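Local coordinates for NikO protein (Streptomyces tendae, PDB 4FQD) that is an enolpyruvyl transferase of nikkomycin biosynthesis, related to MurA, and probably transfers the enolpyruvyl group of phosphoenolpyruvate to a nucleotide acceptor, at residues 187-201 and 212-225. The protein carries 4 engineered substitutions. Numbering follows the deposited sequence.
Sequences MSGPCYSGAVKTALL and LQHPYLKPDVTDMV. With SO4 (sulfate ion), chain C.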
ATOM      1  N   MET A 187       1.093 -12.409   0.405  1.00 14.22           N
ATOM      2  CA  MET A 187       0.692 -13.456  -0.534  1.00 10.98           C
ATOM      3  C   MET A 187       0.643 -12.923  -1.960  1.00 11.02           C
ATOM      4  O   MET A 187      -0.378 -13.029  -2.638  1.00 12.44           O
ATOM      5  CB  MET A 187      -0.660 -14.062  -0.146  1.00 14.13           C
ATOM      6  CG  MET A 187      -0.681 -14.718   1.223  1.00 19.52           C
ATOM      7  SD  MET A 187      -2.209 -15.631   1.505  1.00 27.02           S
ATOM      8  CE  MET A 187      -1.911 -16.300   3.136  1.00 13.22           C
ATOM      9  N   SER A 188       1.753 -12.345  -2.405  1.00 14.23           N
ATOM     10  CA  SER A 188       1.814 -11.734  -3.728  1.00 13.72           C
ATOM     11  C   SER A 188       3.142 -12.020  -4.419  1.00 12.58           C
ATOM     12  O   SER A 188       4.189 -12.098  -3.775  1.00 12.69           O
ATOM     13  CB  SER A 188       1.586 -10.224  -3.627  1.00  8.90           C
ATOM     14  OG  SER A 188       1.607  -9.617  -4.906  1.00 14.58           O
ATOM     15  N   GLY A 189       3.091 -12.175  -5.737  1.00 12.71           N
ATOM     16  CA  GLY A 189       4.282 -12.441  -6.519  1.00 15.41           C
ATOM     17  C   GLY A 189       3.963 -12.716  -7.976  1.00 16.93           C
ATOM     18  O   GLY A 189       2.838 -13.088  -8.309  1.00 17.67           O
ATOM     19  N   PRO A 190       4.959 -12.538  -8.854  1.00 19.42           N
ATOM     20  CA  PRO A 190       4.781 -12.759 -10.293  1.00 22.53           C
ATOM     21  C   PRO A 190       4.700 -14.243 -10.658  1.00 20.96           C
ATOM     22  O   PRO A 190       4.227 -14.577 -11.745  1.00 18.23           O
ATOM     23  CB  PRO A 190       6.040 -12.132 -10.895  1.00 24.80           C
ATOM     24  CG  PRO A 190       7.065 -12.274  -9.823  1.00 19.62           C
ATOM     25  CD  PRO A 190       6.327 -12.101  -8.525  1.00 18.91           C
ATOM     26  N   CYS A 191       5.148 -15.112  -9.755  1.00 14.81           N
ATOM     27  CA  CYS A 191       5.160 -16.552 -10.001  1.00 19.49           C
ATOM     28  C   CYS A 191       3.975 -17.248  -9.323  1.00 19.65           C
ATOM     29  O   CYS A 191       3.776 -18.453  -9.473  1.00 17.44           O
ATOM     30  CB  CYS A 191       6.482 -17.159  -9.515  1.00 19.55           C
ATOM     31  SG  CYS A 191       7.973 -16.409 -10.240  1.00 21.96           S
ATOM     32  N   TYR A 192       3.186 -16.474  -8.585  1.00 16.07           N
ATOM     33  CA  TYR A 192       2.095 -17.020  -7.784  1.00 12.21           C
ATOM     34  C   TYR A 192       1.023 -17.677  -8.651  1.00 17.19           C
ATOM     35  O   TYR A 192       0.795 -18.883  -8.556  1.00 12.19           O
ATOM     36  CB  TYR A 192       1.482 -15.917  -6.915  1.00 12.76           C
ATOM     37  CG  TYR A 192       0.548 -16.404  -5.826  1.00 11.16           C
ATOM     38  CD1 TYR A 192       0.442 -17.755  -5.512  1.00  9.50           C
ATOM     39  CD2 TYR A 192      -0.237 -15.506  -5.117  1.00 10.29           C
ATOM     40  CE1 TYR A 192      -0.418 -18.193  -4.521  1.00  9.54           C
ATOM     41  CE2 TYR A 192      -1.098 -15.932  -4.128  1.00  9.99           C
ATOM     42  CZ  TYR A 192      -1.185 -17.274  -3.833  1.00 15.86           C
ATOM     43  OH  TYR A 192      -2.045 -17.691  -2.843  1.00 12.33           O
ATOM     44  N   SER A 193       0.375 -16.885  -9.498  1.00 14.60           N
ATOM     45  CA  SER A 193      -0.760 -17.362 -10.280  1.00 15.09           C
ATOM     46  C   SER A 193      -0.393 -18.498 -11.233  1.00 16.10           C
ATOM     47  O   SER A 193      -1.146 -19.460 -11.375  1.00 14.47           O
ATOM     48  CB  SER A 193      -1.407 -16.210 -11.052  1.00 17.45           C
ATOM     49  OG  SER A 193      -0.535 -15.703 -12.044  1.00 23.40           O
ATOM     50  N   GLY A 194       0.763 -18.385 -11.878  1.00 17.31           N
ATOM     51  CA  GLY A 194       1.209 -19.392 -12.824  1.00 12.68           C
ATOM     52  C   GLY A 194       1.508 -20.729 -12.171  1.00 13.89           C
ATOM     53  O   GLY A 194       1.223 -21.784 -12.740  1.00 10.89           O
ATOM     54  N   ALA A 195       2.083 -20.684 -10.974  1.00 14.35           N
ATOM     55  CA  ALA A 195       2.424 -21.899 -10.242  1.00 13.26           C
ATOM     56  C   ALA A 195       1.174 -22.661  -9.815  1.00 16.30           C
ATOM     57  O   ALA A 195       1.158 -23.891  -9.816  1.00 11.51           O
ATOM     58  CB  ALA A 195       3.282 -21.566  -9.032  1.00 12.24           C
ATOM     59  N   VAL A 196       0.132 -21.922  -9.448  1.00 12.84           N
ATOM     60  CA  VAL A 196      -1.125 -22.526  -9.021  1.00 12.21           C
ATOM     61  C   VAL A 196      -1.816 -23.223 -10.187  1.00 12.08           C
ATOM     62  O   VAL A 196      -2.304 -24.344 -10.050  1.00 12.50           O
ATOM     63  CB  VAL A 196      -2.077 -21.476  -8.413  1.00 11.90           C
ATOM     64  CG1 VAL A 196      -3.421 -22.106  -8.074  1.00  9.61           C
ATOM     65  CG2 VAL A 196      -1.450 -20.847  -7.178  1.00 13.67           C
ATOM     66  N   LYS A 197      -1.848 -22.550 -11.333  1.00 10.69           N
ATOM     67  CA  LYS A 197      -2.448 -23.109 -12.539  1.00 14.73           C
ATOM     68  C   LYS A 197      -1.753 -24.402 -12.943  1.00 15.33           C
ATOM     69  O   LYS A 197      -2.405 -25.401 -13.248  1.00 14.47           O
ATOM     70  CB  LYS A 197      -2.376 -22.102 -13.686  1.00 11.97           C
ATOM     71  CG  LYS A 197      -3.120 -20.806 -13.419  1.00 15.48           C
ATOM     72  CD  LYS A 197      -2.866 -19.790 -14.518  1.00 14.29           C
ATOM     73  CE  LYS A 197      -3.533 -18.462 -14.202  1.00 15.54           C
ATOM     74  NZ  LYS A 197      -3.361 -17.478 -15.305  1.00 18.51           N
ATOM     75  N   THR A 198      -0.424 -24.377 -12.934  1.00 12.80           N
ATOM     76  CA  THR A 198       0.373 -25.538 -13.306  1.00 10.40           C
ATOM     77  C   THR A 198       0.156 -26.697 -12.337  1.00 17.71           C
ATOM     78  O   THR A 198      -0.076 -27.831 -12.757  1.00 14.65           O
ATOM     79  CB  THR A 198       1.872 -25.196 -13.355  1.00 13.35           C
ATOM     80  OG1 THR A 198       2.093 -24.151 -14.311  1.00 13.79           O
ATOM     81  CG2 THR A 198       2.686 -26.418 -13.750  1.00 16.63           C
ATOM     82  N   ALA A 199       0.228 -26.402 -11.042  1.00 12.97           N
ATOM     83  CA  ALA A 199       0.064 -27.420 -10.008  1.00 10.14           C
ATOM     84  C   ALA A 199      -1.305 -28.087 -10.076  1.00 15.40           C
ATOM     85  O   ALA A 199      -1.423 -29.297  -9.883  1.00 16.55           O
ATOM     86  CB  ALA A 199       0.291 -26.819  -8.633  1.00 12.58           C
ATOM     87  N   LEU A 200      -2.336 -27.293 -10.345  1.00 11.53           N
ATOM     88  CA  LEU A 200      -3.687 -27.822 -10.483  1.00 15.47           C
ATOM     89  C   LEU A 200      -3.789 -28.765 -11.675  1.00 13.98           C
ATOM     90  O   LEU A 200      -4.357 -29.852 -11.569  1.00 13.93           O
ATOM     91  CB  LEU A 200      -4.699 -26.686 -10.627  1.00 11.62           C
ATOM     92  CG  LEU A 200      -5.321 -26.176  -9.330  1.00 16.72           C
ATOM     93  CD1 LEU A 200      -6.173 -24.954  -9.604  1.00 22.80           C
ATOM     94  CD2 LEU A 200      -6.151 -27.271  -8.683  1.00 11.92           C
ATOM     95  N   LEU A 201      -3.233 -28.341 -12.805  1.00 12.04           N
ATOM     96  CA  LEU A 201      -3.225 -29.158 -14.012  1.00 16.03           C
ATOM     97  C   LEU A 201      -2.443 -30.448 -13.789  1.00 14.99           C
ATOM     98  O   LEU A 201      -2.894 -31.528 -14.169  1.00 17.07           O
ATOM     99  CB  LEU A 201      -2.633 -28.376 -15.186  1.00 12.48           C
ATOM    100  CG  LEU A 201      -3.483 -27.227 -15.735  1.00 14.07           C
ATOM    101  CD1 LEU A 201      -2.695 -26.413 -16.749  1.00 18.73           C
ATOM    102  CD2 LEU A 201      -4.763 -27.761 -16.356  1.00  9.48           C
ATOM    103  N   LEU A 212      -2.880 -28.633  -2.388  1.00 11.61           N
ATOM    104  CA  LEU A 212      -2.313 -27.308  -2.607  1.00 13.97           C
ATOM    105  C   LEU A 212      -2.702 -26.351  -1.488  1.00 15.09           C
ATOM    106  O   LEU A 212      -3.847 -26.340  -1.034  1.00 15.87           O
ATOM    107  CB  LEU A 212      -2.758 -26.751  -3.961  1.00 10.32           C
ATOM    108  CG  LEU A 212      -2.550 -27.677  -5.159  1.00 13.04           C
ATOM    109  CD1 LEU A 212      -2.893 -26.967  -6.460  1.00 12.10           C
ATOM    110  CD2 LEU A 212      -1.127 -28.215  -5.190  1.00 11.52           C
ATOM    111  N   GLN A 213      -1.744 -25.543  -1.048  1.00 20.33           N
ATOM    112  CA  GLN A 213      -1.965 -24.643   0.076  1.00 19.91           C
ATOM    113  C   GLN A 213      -1.853 -23.178  -0.330  1.00 14.14           C
ATOM    114  O   GLN A 213      -0.949 -22.806  -1.075  1.00 14.79           O
ATOM    115  CB  GLN A 213      -0.965 -24.943   1.188  1.00 19.60           C
ATOM    116  CG  GLN A 213      -1.543 -24.774   2.561  1.00 24.91           C
ATOM    117  CD  GLN A 213      -2.605 -25.811   2.862  1.00 39.20           C
ATOM    118  OE1 GLN A 213      -3.606 -25.515   3.510  1.00 35.42           O
ATOM    119  NE2 GLN A 213      -2.382 -27.040   2.405  1.00 28.82           N
ATOM    120  N   HIS A 214      -2.769 -22.357   0.181  1.00 12.77           N
ATOM    121  CA  HIS A 214      -2.820 -20.927  -0.133  1.00 17.08           C
ATOM    122  C   HIS A 214      -2.828 -20.651  -1.636  1.00 15.94           C
ATOM    123  O   HIS A 214      -1.889 -20.055  -2.163  1.00 15.39           O
ATOM    124  CB  HIS A 214      -1.652 -20.185   0.521  1.00 15.49           C
ATOM    125  CG  HIS A 214      -1.530 -20.421   1.995  1.00 18.32           C
ATOM    126  ND1 HIS A 214      -0.558 -21.228   2.541  1.00 18.12           N
ATOM    127  CD2 HIS A 214      -2.262 -19.954   3.035  1.00 19.21           C
ATOM    128  CE1 HIS A 214      -0.692 -21.249   3.854  1.00 22.29           C
ATOM    129  NE2 HIS A 214      -1.719 -20.486   4.181  1.00 28.66           N
ATOM    130  N   PRO A 215      -3.894 -21.074  -2.332  1.00 13.15           N
ATOM    131  CA  PRO A 215      -3.928 -20.950  -3.792  1.00 16.06           C
ATOM    132  C   PRO A 215      -4.331 -19.558  -4.272  1.00 12.88           C
ATOM    133  O   PRO A 215      -4.888 -18.767  -3.509  1.00 11.32           O
ATOM    134  CB  PRO A 215      -5.001 -21.963  -4.188  1.00 15.25           C
ATOM    135  CG  PRO A 215      -5.951 -21.940  -3.040  1.00 13.93           C
ATOM    136  CD  PRO A 215      -5.119 -21.700  -1.804  1.00 12.64           C
ATOM    137  N   TYR A 216      -4.033 -19.273  -5.535  1.00 12.37           N
ATOM    138  CA  TYR A 216      -4.492 -18.059  -6.197  1.00 14.13           C
ATOM    139  C   TYR A 216      -6.011 -18.142  -6.298  1.00 15.45           C
ATOM    140  O   TYR A 216      -6.556 -19.222  -6.528  1.00  9.96           O
ATOM    141  CB  TYR A 216      -3.855 -17.968  -7.582  1.00 16.19           C
ATOM    142  CG  TYR A 216      -4.016 -16.639  -8.282  1.00 19.74           C
ATOM    143  CD1 TYR A 216      -3.331 -15.512  -7.844  1.00 14.22           C
ATOM    144  CD2 TYR A 216      -4.829 -16.518  -9.400  1.00 18.76           C
ATOM    145  CE1 TYR A 216      -3.468 -14.297  -8.493  1.00 13.07           C
ATOM    146  CE2 TYR A 216      -4.969 -15.312 -10.055  1.00 20.06           C
ATOM    147  CZ  TYR A 216      -4.289 -14.206  -9.597  1.00 21.21           C
ATOM    148  OH  TYR A 216      -4.433 -13.003 -10.250  1.00 31.41           O
ATOM    149  N   LEU A 217      -6.698 -17.015  -6.126  1.00  9.12           N
ATOM    150  CA  LEU A 217      -8.146 -17.046  -5.918  1.00 10.62           C
ATOM    151  C   LEU A 217      -9.000 -16.347  -6.979  1.00 12.66           C
ATOM    152  O   LEU A 217     -10.228 -16.388  -6.908  1.00 16.83           O
ATOM    153  CB  LEU A 217      -8.485 -16.483  -4.536  1.00 16.66           C
ATOM    154  CG  LEU A 217      -7.900 -17.257  -3.353  1.00 19.02           C
ATOM    155  CD1 LEU A 217      -8.134 -16.505  -2.053  1.00 13.60           C
ATOM    156  CD2 LEU A 217      -8.495 -18.659  -3.287  1.00  9.68           C
ATOM    157  N   LYS A 218      -8.362 -15.705  -7.950  1.00 11.57           N
ATOM    158  CA  LYS A 218      -9.098 -15.016  -9.008  1.00 15.15           C
ATOM    159  C   LYS A 218      -9.762 -16.023  -9.949  1.00 18.79           C
ATOM    160  O   LYS A 218      -9.332 -17.176 -10.017  1.00 16.81           O
ATOM    161  CB  LYS A 218      -8.160 -14.083  -9.778  1.00 17.02           C
ATOM    162  CG  LYS A 218      -7.536 -12.994  -8.919  1.00 15.56           C
ATOM    163  CD  LYS A 218      -8.605 -12.160  -8.232  1.00 15.03           C
ATOM    164  CE  LYS A 218      -7.998 -11.037  -7.409  1.00 12.72           C
ATOM    165  NZ  LYS A 218      -7.280 -10.047  -8.257  1.00 12.37           N
ATOM    166  N   PRO A 219     -10.818 -15.597 -10.675  1.00 20.41           N
ATOM    167  CA  PRO A 219     -11.511 -16.470 -11.635  1.00 21.46           C
ATOM    168  C   PRO A 219     -10.553 -17.113 -12.631  1.00 18.79           C
ATOM    169  O   PRO A 219     -10.876 -18.142 -13.226  1.00 16.18           O
ATOM    170  CB  PRO A 219     -12.444 -15.505 -12.364  1.00 20.40           C
ATOM    171  CG  PRO A 219     -12.742 -14.465 -11.361  1.00 18.71           C
ATOM    172  CD  PRO A 219     -11.480 -14.285 -10.561  1.00 18.20           C
ATOM    173  N   ASP A 220      -9.397 -16.483 -12.805  1.00 26.24           N
ATOM    174  CA  ASP A 220      -8.288 -17.019 -13.578  1.00 22.02           C
ATOM    175  C   ASP A 220      -8.061 -18.490 -13.240  1.00 25.04           C
ATOM    176  O   ASP A 220      -7.950 -19.338 -14.126  1.00 18.91           O
ATOM    177  CB  ASP A 220      -7.030 -16.219 -13.241  1.00 23.55           C
ATOM    178  CG  ASP A 220      -6.082 -16.102 -14.406  1.00 30.52           C
ATOM    179  OD1 ASP A 220      -6.150 -16.950 -15.317  1.00 48.92           O
ATOM    180  OD2 ASP A 220      -5.264 -15.160 -14.410  1.00 43.34           O
ATOM    181  N   VAL A 221      -8.009 -18.779 -11.942  1.00 18.67           N
ATOM    182  CA  VAL A 221      -7.805 -20.132 -11.444  1.00 14.36           C
ATOM    183  C   VAL A 221      -9.137 -20.792 -11.095  1.00 14.88           C
ATOM    184  O   VAL A 221      -9.347 -21.976 -11.369  1.00 14.16           O
ATOM    185  CB  VAL A 221      -6.889 -20.121 -10.200  1.00 11.48           C
ATOM    186  CG1 VAL A 221      -6.937 -21.454  -9.474  1.00 16.28           C
ATOM    187  CG2 VAL A 221      -5.464 -19.774 -10.595  1.00 15.28           C
ATOM    188  N   THR A 222     -10.035 -20.011 -10.500  1.00 14.07           N
ATOM    189  CA  THR A 222     -11.340 -20.502 -10.057  1.00 13.78           C
ATOM    190  C   THR A 222     -12.132 -21.188 -11.169  1.00 12.03           C
ATOM    191  O   THR A 222     -12.690 -22.267 -10.968  1.00 11.94           O
ATOM    192  CB  THR A 222     -12.184 -19.362  -9.440  1.00 16.91           C
ATOM    193  OG1 THR A 222     -11.754 -19.125  -8.094  1.00 21.66           O
ATOM    194  CG2 THR A 222     -13.665 -19.720  -9.430  1.00 30.15           C
ATOM    195  N   ASP A 223     -12.167 -20.566 -12.343  1.00 12.94           N
ATOM    196  CA  ASP A 223     -12.918 -21.115 -13.466  1.00 13.01           C
ATOM    197  C   ASP A 223     -12.296 -22.395 -14.020  1.00 13.01           C
ATOM    198  O   ASP A 223     -13.008 -23.269 -14.513  1.00 13.47           O
ATOM    199  CB  ASP A 223     -13.082 -20.075 -14.577  1.00 17.18           C
ATOM    200  CG  ASP A 223     -14.026 -18.953 -14.186  1.00 24.83           C
ATOM    201  OD1 ASP A 223     -14.813 -19.143 -13.234  1.00 15.45           O
ATOM    202  OD2 ASP A 223     -13.983 -17.885 -14.833  1.00 24.59           O
ATOM    203  N   MET A 224     -10.973 -22.508 -13.939  1.00 10.56           N
ATOM    204  CA  MET A 224     -10.296 -23.715 -14.401  1.00 10.86           C
ATOM    205  C   MET A 224     -10.650 -24.899 -13.505  1.00 15.52           C
ATOM    206  O   MET A 224     -10.751 -26.035 -13.971  1.00 13.59           O
ATOM    207  CB  MET A 224      -8.779 -23.522 -14.453  1.00 10.20           C
ATOM    208  CG  MET A 224      -8.044 -24.691 -15.098  1.00 15.01           C
ATOM    209  SD  MET A 224      -6.253 -24.496 -15.179  1.00 26.26           S
ATOM    210  CE  MET A 224      -5.820 -24.578 -13.446  1.00 15.19           C
ATOM    211  N   VAL A 225     -10.836 -24.621 -12.218  1.00 11.95           N
ATOM    212  CA  VAL A 225     -11.267 -25.635 -11.263  1.00 11.99           C
ATOM    213  C   VAL A 225     -12.621 -26.202 -11.672  1.00 11.39           C
ATOM    214  O   VAL A 225     -12.828 -27.416 -11.659  1.00 15.45           O
ATOM    215  CB  VAL A 225     -11.362 -25.061  -9.834  1.00 10.21           C
ATOM    216  CG1 VAL A 225     -12.080 -26.033  -8.906  1.00 10.06           C
ATOM    217  CG2 VAL A 225      -9.977 -24.726  -9.304  1.00 13.23           C
TER
HETATM  218  S   SO4 C 501      -0.057 -15.553 -15.360  1.00 44.01           S
HETATM  219  O1  SO4 C 501      -0.546 -16.740 -14.667  1.00 26.60           O
HETATM  220  O2  SO4 C 501      -0.258 -15.711 -16.799  1.00 29.46           O
HETATM  221  O3  SO4 C 501      -0.793 -14.383 -14.891  1.00 59.60           O
HETATM  222  O4  SO4 C 501       1.366 -15.377 -15.082  1.00 27.28           O
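Tyr192 and Tyr216 both hold CG anti to the backbone N, with chi1 near -168°, and these torsions bring their rings together as a T-shaped pair. The edge of Tyr216 points at one face of Tyr192, the planes meeting at 82°. Ser193 completes the cluster: its CB stands over the centre of the Tyr216 ring, 3.5 Å from the centroid, a CH-pi contact for which a small side chain suits the close approach of the backbones. Tyrosine suits position 192 because the ring is buried while its hydroxyl reaches the loop beyond. There Tyr192 OH donates a hydrogen bond to His214 O, near the ring plane, modelled at a doubtfully short 2.5 Å, and Arg337 also bonds this hydroxyl.

Helix 192-204 is the crossover of a beta-alpha-beta unit between the parallel strands 174-176 and 209-213, in the inverse alpha/beta barrel of enolpyruvyl transferases. Helix 219-231 follows the second strand; its first turns, 219-225, run nearly parallel to helix segment 192-201, at 9°, with axes 10.2 Å apart. Val221 fits as a knob among Ser193, Val196, Lys197 and Leu200, its branched CG1 lying 3.6 Å from Leu200 CD1. Flexible Met224 bends at its last torsion, setting CE 3.7 Å from Leu200 CB and SD against Leu201 CD2.

Beside this apolar packing the long, extended Lys197 spans to the next helix, NZ making a salt bridge with Asp220 OD1 (2.8 Å) whose hydrogen bond is weak. The same NZ and Ser193 OG hold O1 of a sulfate, probably from the crystallisation liquor, OG at 2.8 Å.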